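Long-range contact in bifunctional pinoresinol-lariciresinol reductase 1 (Thuja plicata, PDB 1QYD), which reduces pinoresinol to lariciresinol and (-)-lariciresinol on to (+)-secoisolariciresinol with NADPH, in lignan biosynthesis: residues G12-N22 with K45-L55. Residues are numbered along the deposited sequence; the frame is centred on the assembly and turned at random.
Sequences GTGYIGKRIVN and KVQMLLYFKQL
Phe52 CG lies anti to its carbonyl carbon (chi1 -73°), which carries the ring across to helix 17-22; Val21 CG1, anti to its own backbone N (chi1 -179°), reaches the ring from the other helix. This is the Rossmann-type NADP(H) fold. Gly12, Gly14 and Gly17 match its GxGxxG pattern, in the turn that leads from strand 7-10 into the helix. The axes of helix 17-22 and helix 45-53 run nearly parallel, at 15° and 11.6 Å apart at their closest. The Phe52 ring bridges this gap. Val21 CG1 makes a CH-pi contact over one face, 3.5 Å from the ring centroid. Met48 CG of Phe52's own helix lies over the opposite face. Lys18 CB meets the ring edge in plane, 4.0 Å from Phe52 CZ. Val21 and Leu49 also both touch Val33, on strand 31-34 of the parallel sheet.

At the start of both segments, Thr13 CG2 packs 3.6 Å from Lys45 CG and 3.8 Å from Leu49 CG. Thr13 and Lys45 are both inferred to bind NADP(+), so this apolar contact joins two parts of the probable cofactor site. Lys45 NZ hydrogen-bonds to Glu38 O. No hydrogen bond links the two segments. At the far end, Asn22 ND2 sits 3.6 Å from Leu55 CD1 and approaches the Tyr51 ring obliquely, 4.2 Å from Tyr51 CE2.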
loop_
_atom_site.group_PDB
_atom_site.type_symbol
_atom_site.label_atom_id
_atom_site.label_comp_id
_atom_site.label_asym_id
_atom_site.label_seq_id
_atom_site.Cartn_x
_atom_site.Cartn_y
_atom_site.Cartn_z
ATOM N N GLY A 12 3.160 19.373 -7.502
ATOM C CA GLY A 12 2.592 20.728 -7.630
ATOM C C GLY A 12 1.292 20.976 -8.379
ATOM O O GLY A 12 0.929 22.151 -8.543
ATOM N N THR A 13 0.579 19.962 -8.884
ATOM C CA THR A 13 -0.786 20.286 -9.290
ATOM C C THR A 13 -1.678 19.975 -8.096
ATOM O O THR A 13 -2.814 20.426 -8.061
ATOM C CB THR A 13 -1.273 19.472 -10.534
ATOM O OG1 THR A 13 -1.019 18.086 -10.322
ATOM C CG2 THR A 13 -0.598 19.971 -11.800
ATOM N N GLY A 14 -1.203 19.284 -7.044
ATOM C CA GLY A 14 -1.994 18.893 -5.886
ATOM C C GLY A 14 -2.410 20.057 -5.004
ATOM O O GLY A 14 -2.170 21.223 -5.318
ATOM N N TYR A 15 -3.021 19.716 -3.854
ATOM C CA TYR A 15 -3.627 20.684 -2.931
ATOM C C TYR A 15 -2.635 21.576 -2.247
ATOM O O TYR A 15 -2.743 22.766 -2.535
ATOM C CB TYR A 15 -4.480 19.997 -1.851
ATOM C CG TYR A 15 -4.521 18.456 -1.893
ATOM C CD1 TYR A 15 -3.487 17.639 -1.364
ATOM C CD2 TYR A 15 -5.688 17.849 -2.386
ATOM C CE1 TYR A 15 -3.644 16.246 -1.313
ATOM C CE2 TYR A 15 -5.844 16.461 -2.340
ATOM C CZ TYR A 15 -4.833 15.675 -1.800
ATOM O OH TYR A 15 -5.094 14.321 -1.708
ATOM N N ILE A 16 -1.679 21.135 -1.389
ATOM C CA ILE A 16 -0.692 22.081 -0.845
ATOM C C ILE A 16 0.371 22.491 -1.887
ATOM O O ILE A 16 0.878 23.617 -1.848
ATOM C CB ILE A 16 -0.052 21.451 0.418
ATOM C CG1 ILE A 16 0.842 22.466 1.148
ATOM C CG2 ILE A 16 0.797 20.255 0.035
ATOM C CD1 ILE A 16 0.128 23.713 1.732
ATOM N N GLY A 17 0.658 21.628 -2.884
ATOM C CA GLY A 17 1.629 21.877 -3.939
ATOM C C GLY A 17 1.417 23.184 -4.683
ATOM O O GLY A 17 2.381 23.898 -4.921
ATOM N N LYS A 18 0.170 23.527 -5.033
ATOM C CA LYS A 18 -0.173 24.782 -5.699
ATOM C C LYS A 18 0.159 25.983 -4.809
ATOM O O LYS A 18 0.330 27.102 -5.302
ATOM C CB LYS A 18 -1.650 24.915 -5.974
ATOM C CG LYS A 18 -2.540 23.908 -6.684
ATOM C CD LYS A 18 -3.949 24.032 -6.039
ATOM C CE LYS A 18 -4.879 23.086 -6.794
ATOM N NZ LYS A 18 -5.831 22.440 -5.912
ATOM N N ARG A 19 0.173 25.783 -3.486
ATOM C CA ARG A 19 0.493 26.817 -2.523
ATOM C C ARG A 19 1.968 27.093 -2.439
ATOM O O ARG A 19 2.378 28.247 -2.319
ATOM C CB ARG A 19 0.027 26.418 -1.173
ATOM C CG ARG A 19 -1.428 26.807 -1.060
ATOM C CD ARG A 19 -2.462 25.896 -1.682
ATOM N NE ARG A 19 -3.711 26.565 -1.422
ATOM C CZ ARG A 19 -4.908 25.988 -1.524
ATOM N NH1 ARG A 19 -5.973 26.737 -1.241
ATOM N NH2 ARG A 19 -5.082 24.722 -1.913
ATOM N N ILE A 20 2.723 25.981 -2.473
ATOM C CA ILE A 20 4.176 25.943 -2.558
ATOM C C ILE A 20 4.530 26.578 -3.902
ATOM O O ILE A 20 5.210 27.599 -3.893
ATOM C CB ILE A 20 4.636 24.471 -2.474
ATOM C CG1 ILE A 20 4.260 23.871 -1.147
ATOM C CG2 ILE A 20 6.146 24.396 -2.587
ATOM C CD1 ILE A 20 4.293 22.357 -1.151
ATOM N N VAL A 21 4.037 26.067 -5.049
ATOM C CA VAL A 21 4.238 26.654 -6.379
ATOM C C VAL A 21 3.986 28.160 -6.459
ATOM O O VAL A 21 4.909 28.860 -6.868
ATOM C CB VAL A 21 3.333 25.960 -7.451
ATOM C CG1 VAL A 21 3.590 26.572 -8.816
ATOM C CG2 VAL A 21 3.671 24.503 -7.615
ATOM N N ASN A 22 2.835 28.741 -6.095
ATOM C CA ASN A 22 2.735 30.184 -6.239
ATOM C C ASN A 22 3.628 30.917 -5.250
ATOM O O ASN A 22 4.009 32.057 -5.492
ATOM C CB ASN A 22 1.296 30.685 -6.060
ATOM C CG ASN A 22 1.059 31.936 -6.941
ATOM O OD1 ASN A 22 1.708 32.991 -6.828
ATOM N ND2 ASN A 22 0.115 31.844 -7.881
ATOM N N LYS A 45 -5.972 19.866 -14.090
ATOM C CA LYS A 45 -4.555 19.788 -13.836
ATOM C C LYS A 45 -3.826 20.592 -14.928
ATOM O O LYS A 45 -3.025 21.470 -14.614
ATOM C CB LYS A 45 -4.244 18.301 -13.842
ATOM C CG LYS A 45 -2.861 17.786 -13.463
ATOM C CD LYS A 45 -1.886 17.604 -14.636
ATOM C CE LYS A 45 -0.633 16.798 -14.254
ATOM N NZ LYS A 45 -0.998 15.478 -13.765
ATOM N N VAL A 46 -4.163 20.413 -16.220
ATOM C CA VAL A 46 -3.467 21.108 -17.290
ATOM C C VAL A 46 -3.625 22.618 -17.231
ATOM O O VAL A 46 -2.621 23.334 -17.308
ATOM C CB VAL A 46 -3.954 20.531 -18.672
ATOM C CG1 VAL A 46 -3.424 21.329 -19.857
ATOM C CG2 VAL A 46 -3.423 19.094 -18.808
ATOM N N GLN A 47 -4.837 23.138 -17.024
ATOM C CA GLN A 47 -5.085 24.586 -17.078
ATOM C C GLN A 47 -4.459 25.356 -15.957
ATOM O O GLN A 47 -4.315 26.571 -16.043
ATOM C CB GLN A 47 -6.599 24.876 -17.091
ATOM C CG GLN A 47 -7.321 24.640 -18.431
ATOM C CD GLN A 47 -8.847 24.535 -18.396
ATOM O OE1 GLN A 47 -9.534 24.860 -19.370
ATOM N NE2 GLN A 47 -9.429 24.039 -17.299
ATOM N N MET A 48 -4.102 24.589 -14.925
ATOM C CA MET A 48 -3.429 25.080 -13.740
ATOM C C MET A 48 -1.987 25.098 -14.130
ATOM O O MET A 48 -1.319 26.086 -13.881
ATOM C CB MET A 48 -3.633 24.138 -12.587
ATOM C CG MET A 48 -3.142 24.629 -11.230
ATOM S SD MET A 48 -3.608 26.339 -10.817
ATOM C CE MET A 48 -4.990 26.131 -9.712
ATOM N N LEU A 49 -1.449 24.037 -14.724
ATOM C CA LEU A 49 -0.093 24.087 -15.260
ATOM C C LEU A 49 0.070 25.258 -16.226
ATOM O O LEU A 49 0.976 26.078 -16.062
ATOM C CB LEU A 49 0.181 22.800 -15.963
ATOM C CG LEU A 49 0.306 21.619 -15.067
ATOM C CD1 LEU A 49 0.148 20.371 -15.868
ATOM C CD2 LEU A 49 1.621 21.669 -14.367
ATOM N N LEU A 50 -0.847 25.397 -17.193
ATOM C CA LEU A 50 -0.862 26.586 -18.046
ATOM C C LEU A 50 -0.928 27.910 -17.296
ATOM O O LEU A 50 -0.289 28.909 -17.646
ATOM C CB LEU A 50 -2.040 26.471 -18.988
ATOM C CG LEU A 50 -1.855 25.903 -20.390
ATOM C CD1 LEU A 50 -0.792 24.799 -20.507
ATOM C CD2 LEU A 50 -3.240 25.461 -20.770
ATOM N N TYR A 51 -1.724 27.872 -16.216
ATOM C CA TYR A 51 -1.826 29.003 -15.307
ATOM C C TYR A 51 -0.483 29.216 -14.639
ATOM O O TYR A 51 -0.010 30.342 -14.641
ATOM C CB TYR A 51 -2.888 28.806 -14.189
ATOM C CG TYR A 51 -2.889 30.047 -13.316
ATOM C CD1 TYR A 51 -3.031 31.321 -13.911
ATOM C CD2 TYR A 51 -2.596 29.924 -11.955
ATOM C CE1 TYR A 51 -2.849 32.479 -13.152
ATOM C CE2 TYR A 51 -2.418 31.083 -11.188
ATOM C CZ TYR A 51 -2.536 32.351 -11.790
ATOM O OH TYR A 51 -2.276 33.489 -11.041
ATOM N N PHE A 52 0.131 28.172 -14.080
ATOM C CA PHE A 52 1.453 28.247 -13.499
ATOM C C PHE A 52 2.417 28.805 -14.537
ATOM O O PHE A 52 3.126 29.764 -14.254
ATOM C CB PHE A 52 1.899 26.868 -13.071
ATOM C CG PHE A 52 1.237 26.302 -11.834
ATOM C CD1 PHE A 52 1.097 24.927 -11.730
ATOM C CD2 PHE A 52 0.851 27.124 -10.772
ATOM C CE1 PHE A 52 0.587 24.362 -10.567
ATOM C CE2 PHE A 52 0.332 26.564 -9.597
ATOM C CZ PHE A 52 0.209 25.179 -9.501
ATOM N N LYS A 53 2.351 28.317 -15.784
ATOM C CA LYS A 53 3.218 28.718 -16.875
ATOM C C LYS A 53 2.970 30.152 -17.286
ATOM O O LYS A 53 3.948 30.807 -17.606
ATOM C CB LYS A 53 2.955 27.738 -17.996
ATOM C CG LYS A 53 3.851 27.622 -19.223
ATOM C CD LYS A 53 2.859 27.576 -20.378
ATOM C CE LYS A 53 3.432 26.977 -21.603
ATOM N NZ LYS A 53 3.667 25.570 -21.341
ATOM N N GLN A 54 1.768 30.750 -17.313
ATOM C CA GLN A 54 1.663 32.173 -17.674
ATOM C C GLN A 54 2.011 33.190 -16.581
ATOM O O GLN A 54 1.780 34.398 -16.687
ATOM C CB GLN A 54 0.269 32.465 -18.190
ATOM C CG GLN A 54 -0.952 32.223 -17.312
ATOM C CD GLN A 54 -2.234 32.621 -18.061
ATOM O OE1 GLN A 54 -2.665 31.984 -19.038
ATOM N NE2 GLN A 54 -2.863 33.720 -17.633
ATOM N N LEU A 55 2.574 32.626 -15.502
ATOM C CA LEU A 55 3.153 33.349 -14.381
ATOM C C LEU A 55 4.669 33.356 -14.455
ATOM O O LEU A 55 5.328 34.197 -13.834
ATOM C CB LEU A 55 2.797 32.732 -13.065
ATOM C CG LEU A 55 1.429 33.023 -12.566
ATOM C CD1 LEU A 55 1.196 32.176 -11.324
ATOM C CD2 LEU A 55 1.288 34.530 -12.329
#